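Local coordinates for oligopeptide-binding protein oppA (Lactococcus lactis, PDB 3DRF) that captures oligopeptides in a voluminous, Venus-flytrap-like cavity as the receptor of the Opp ABC transporter, which imports them into the cell, at residues 46-58 against 124-136. Numbering follows the deposited sequence. Where two conformers were deposited one is given.
Sequences KAQWLSGLSNDAT and ETIANPAYGSDRW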
# COMPACT_ATOMS: atom_id res chain seq x y z
N LYS A 46 8.94 -8.73 8.07
CA LYS A 46 7.77 -9.50 8.53
C LYS A 46 7.41 -10.44 7.39
O LYS A 46 6.66 -10.13 6.51
CB LYS A 46 6.60 -8.59 8.86
CG LYS A 46 6.83 -7.78 10.07
CD LYS A 46 5.63 -6.90 10.32
CE LYS A 46 4.26 -7.68 10.38
NZ LYS A 46 4.23 -8.59 11.46
N ALA A 47 8.01 -11.62 7.41
CA ALA A 47 7.72 -12.64 6.37
C ALA A 47 6.26 -13.09 6.47
O ALA A 47 5.84 -13.53 7.45
CB ALA A 47 8.62 -13.87 6.50
N GLN A 48 5.54 -12.87 5.39
CA GLN A 48 4.12 -13.35 5.25
C GLN A 48 3.87 -13.56 3.76
O GLN A 48 3.79 -12.63 3.01
CB GLN A 48 3.13 -12.32 5.83
CG GLN A 48 1.64 -12.79 5.69
CD GLN A 48 1.48 -14.29 6.02
OE1 GLN A 48 1.21 -15.07 5.18
NE2 GLN A 48 1.62 -14.63 7.28
N TRP A 49 3.79 -14.82 3.37
CA TRP A 49 3.74 -15.16 1.94
C TRP A 49 2.35 -15.11 1.34
O TRP A 49 2.18 -15.16 0.16
CB TRP A 49 4.41 -16.56 1.73
CG TRP A 49 5.94 -16.50 2.04
CD1 TRP A 49 6.53 -16.69 3.23
CD2 TRP A 49 6.98 -16.15 1.11
NE1 TRP A 49 7.89 -16.52 3.10
CE2 TRP A 49 8.19 -16.20 1.81
CE3 TRP A 49 7.00 -15.83 -0.27
CZ2 TRP A 49 9.43 -15.94 1.19
CZ3 TRP A 49 8.23 -15.53 -0.86
CH2 TRP A 49 9.43 -15.59 -0.12
N LEU A 50 1.35 -14.97 2.21
CA LEU A 50 -0.06 -14.81 1.76
C LEU A 50 -0.41 -13.33 1.68
O LEU A 50 -0.34 -12.62 2.62
CB LEU A 50 -1.04 -15.50 2.75
CG LEU A 50 -0.87 -17.02 2.98
CD1 LEU A 50 -2.00 -17.52 3.87
CD2 LEU A 50 -0.83 -17.82 1.62
N SER A 51 -0.72 -12.93 0.43
CA SER A 51 -1.04 -11.53 0.16
C SER A 51 -2.10 -10.98 1.11
O SER A 51 -1.95 -9.89 1.65
CB SER A 51 -1.50 -11.36 -1.29
OG SER A 51 -1.72 -10.01 -1.64
N GLY A 52 -3.15 -11.75 1.35
CA GLY A 52 -4.28 -11.27 2.13
C GLY A 52 -3.89 -10.92 3.55
O GLY A 52 -4.55 -10.11 4.20
N LEU A 53 -2.84 -11.54 4.09
CA LEU A 53 -2.45 -11.33 5.49
C LEU A 53 -1.24 -10.38 5.66
O LEU A 53 -0.78 -10.18 6.74
CB LEU A 53 -2.08 -12.69 6.12
CG LEU A 53 -3.19 -13.79 6.01
CD1 LEU A 53 -2.79 -15.06 6.82
CD2 LEU A 53 -4.58 -13.28 6.50
N SER A 54 -0.71 -9.87 4.56
CA SER A 54 0.50 -9.04 4.56
C SER A 54 0.12 -7.61 4.20
O SER A 54 -0.47 -7.41 3.21
CB SER A 54 1.44 -9.61 3.50
OG SER A 54 2.60 -8.78 3.33
N ASN A 55 0.51 -6.64 5.01
CA ASN A 55 0.12 -5.24 4.81
C ASN A 55 1.21 -4.31 4.27
O ASN A 55 0.89 -3.27 3.84
CB ASN A 55 -0.41 -4.64 6.11
CG ASN A 55 -1.68 -5.33 6.62
OD1 ASN A 55 -2.58 -5.58 5.91
ND2 ASN A 55 -1.71 -5.55 7.88
N ASP A 56 2.45 -4.75 4.35
CA ASP A 56 3.59 -3.84 4.12
C ASP A 56 4.30 -4.07 2.79
O ASP A 56 4.39 -5.16 2.26
CB ASP A 56 4.57 -3.99 5.29
CG ASP A 56 5.17 -5.40 5.36
OD1 ASP A 56 4.46 -6.27 5.86
OD2 ASP A 56 6.27 -5.62 4.91
N ALA A 57 4.83 -2.98 2.28
CA ALA A 57 5.51 -2.94 1.00
C ALA A 57 6.89 -3.62 1.08
O ALA A 57 7.38 -4.10 0.11
CB ALA A 57 5.63 -1.48 0.54
N THR A 58 7.49 -3.60 2.25
CA THR A 58 8.83 -4.19 2.45
C THR A 58 8.82 -5.68 2.07
O THR A 58 9.52 -6.11 1.21
CB THR A 58 9.25 -4.00 3.90
OG1 THR A 58 9.40 -2.60 4.14
CG2 THR A 58 10.62 -4.64 4.17
N GLU A 124 -11.11 -16.34 1.01
CA GLU A 124 -11.42 -16.71 2.37
C GLU A 124 -10.39 -16.12 3.32
O GLU A 124 -10.72 -15.71 4.38
CB GLU A 124 -11.43 -18.25 2.55
CG GLU A 124 -12.57 -18.95 1.67
CD GLU A 124 -12.74 -20.41 1.97
OE1 GLU A 124 -12.14 -20.84 2.90
OE2 GLU A 124 -13.44 -21.08 1.22
N THR A 125 -9.12 -16.06 2.92
CA THR A 125 -8.10 -15.50 3.83
C THR A 125 -8.36 -14.04 4.20
O THR A 125 -7.98 -13.64 5.23
CB THR A 125 -6.65 -15.68 3.34
OG1 THR A 125 -6.40 -14.83 2.18
CG2 THR A 125 -6.30 -17.14 3.03
N ILE A 126 -8.99 -13.30 3.28
CA ILE A 126 -9.38 -11.91 3.59
C ILE A 126 -10.79 -11.80 4.24
O ILE A 126 -10.97 -11.05 5.15
CB ILE A 126 -9.33 -11.05 2.28
CG1 ILE A 126 -7.85 -10.99 1.80
CG2 ILE A 126 -9.90 -9.67 2.57
CD1 ILE A 126 -7.71 -10.22 0.42
N ALA A 127 -11.74 -12.55 3.69
CA ALA A 127 -13.17 -12.40 4.09
C ALA A 127 -13.62 -13.11 5.38
O ALA A 127 -14.52 -12.65 6.03
CB ALA A 127 -14.09 -12.81 2.90
N ASN A 128 -13.00 -14.24 5.68
CA ASN A 128 -13.30 -14.92 6.94
C ASN A 128 -12.49 -14.22 8.03
O ASN A 128 -11.30 -14.29 8.00
CB ASN A 128 -12.94 -16.40 6.85
CG ASN A 128 -13.26 -17.15 8.12
OD1 ASN A 128 -13.41 -16.62 9.18
ND2 ASN A 128 -13.39 -18.44 7.92
N PRO A 129 -13.17 -13.57 9.00
CA PRO A 129 -12.38 -12.76 9.98
C PRO A 129 -11.43 -13.54 10.89
O PRO A 129 -10.56 -13.01 11.49
CB PRO A 129 -13.49 -12.09 10.86
CG PRO A 129 -14.70 -12.09 10.00
CD PRO A 129 -14.63 -13.41 9.26
N ALA A 130 -11.62 -14.86 10.96
CA ALA A 130 -10.78 -15.70 11.84
C ALA A 130 -9.28 -15.68 11.46
O ALA A 130 -8.48 -15.91 12.28
CB ALA A 130 -11.33 -17.16 11.92
N TYR A 131 -8.95 -15.41 10.19
CA TYR A 131 -7.54 -15.32 9.74
C TYR A 131 -6.84 -13.99 10.13
O TYR A 131 -5.68 -13.89 10.05
CB TYR A 131 -7.40 -15.54 8.20
CG TYR A 131 -7.93 -16.89 7.69
CD1 TYR A 131 -9.19 -16.94 7.07
CD2 TYR A 131 -7.22 -18.06 7.85
CE1 TYR A 131 -9.71 -18.14 6.61
CE2 TYR A 131 -7.71 -19.30 7.37
CZ TYR A 131 -8.97 -19.33 6.76
OH TYR A 131 -9.52 -20.48 6.30
N GLY A 132 -7.61 -12.97 10.53
CA GLY A 132 -7.03 -11.71 11.02
C GLY A 132 -6.65 -10.71 9.92
O GLY A 132 -5.94 -9.82 10.19
N SER A 133 -7.15 -10.88 8.71
CA SER A 133 -6.80 -9.94 7.63
C SER A 133 -7.30 -8.52 7.92
O SER A 133 -8.31 -8.37 8.48
CB SER A 133 -7.42 -10.39 6.29
OG SER A 133 -7.03 -9.48 5.27
N ASP A 134 -6.52 -7.53 7.48
CA ASP A 134 -6.91 -6.12 7.58
C ASP A 134 -7.36 -5.58 6.19
O ASP A 134 -7.55 -4.40 6.07
CB ASP A 134 -5.68 -5.33 8.08
CG ASP A 134 -5.15 -5.88 9.40
OD1 ASP A 134 -5.91 -5.98 10.30
OD2 ASP A 134 -4.00 -6.24 9.44
N ARG A 135 -7.56 -6.49 5.22
CA ARG A 135 -7.82 -6.10 3.82
C ARG A 135 -9.30 -6.20 3.34
O ARG A 135 -9.57 -6.08 2.18
CB ARG A 135 -6.88 -6.86 2.87
CG ARG A 135 -5.40 -6.47 3.02
CD ARG A 135 -4.59 -7.19 1.90
NE ARG A 135 -3.19 -6.74 1.88
CZ ARG A 135 -2.78 -5.65 1.28
NH1 ARG A 135 -1.50 -5.33 1.29
NH2 ARG A 135 -3.63 -4.87 0.67
N TRP A 136 -10.24 -6.31 4.27
CA TRP A 136 -11.65 -6.17 3.89
C TRP A 136 -11.87 -4.72 3.36
O TRP A 136 -11.25 -3.77 3.79
CB TRP A 136 -12.60 -6.52 5.10
CG TRP A 136 -14.08 -6.50 4.63
CD1 TRP A 136 -14.96 -5.55 4.92
CD2 TRP A 136 -14.75 -7.42 3.71
NE1 TRP A 136 -16.18 -5.81 4.29
CE2 TRP A 136 -16.04 -6.93 3.51
CE3 TRP A 136 -14.35 -8.59 3.03
CZ2 TRP A 136 -16.97 -7.58 2.70
CZ3 TRP A 136 -15.25 -9.22 2.23
CH2 TRP A 136 -16.54 -8.74 2.07
O HOH W 1 -3.95 -8.05 6.19
O HOH W 2 -3.89 -14.45 0.87
O HOH W 3 -3.23 -9.54 8.62
O HOH W 4 1.79 -6.27 1.52
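R135 and S54 illustrate how an arginine can fasten one loop to another through a single carbonyl. R135 runs extended from CG to NE, and its guanidinium meets S54 O at its edge and in its plane; R135 NE lies 3.1 Å and NH1 3.0 Å from S54 O, two bonds to one oxygen that limit the rotation of the group. NH1 also donates to the backbone of the bound peptide. With an alanine in place of R135, S54 O would probably lose both donors and the peptide this bond, and a gap would open beside G52 and N55.

The S133 hydroxyl works in both directions. With OG anti to the backbone N (chi1 -179°), it donates to G52 O at 2.8 Å while accepting from R135 N, an ST turn that probably helps set the backbone of R135. N55 crosses D134 at about a right angle; N55 ND2 reaches the anti lone pair of D134 OD2 at 2.9 Å, while N55 OD1 meets Y491 OH and a water. Another water bridges G52 N to T125 OG1, which also bonds to T122.

Apolar packing is close around G52, whose CA lies 3.6 Å from I126 CG1. L53 CD2 packs against Y131 CB at 4.0 Å.

The contact borders the peptide-binding cavity, N55 and A57 also bonding the peptide. Its 3-10 turn 51-53 rests against the C-terminal end of helix 116-127 and the loop beyond; 46-58 runs into helix 57-62, and helix 450-458 touches D56 and D134.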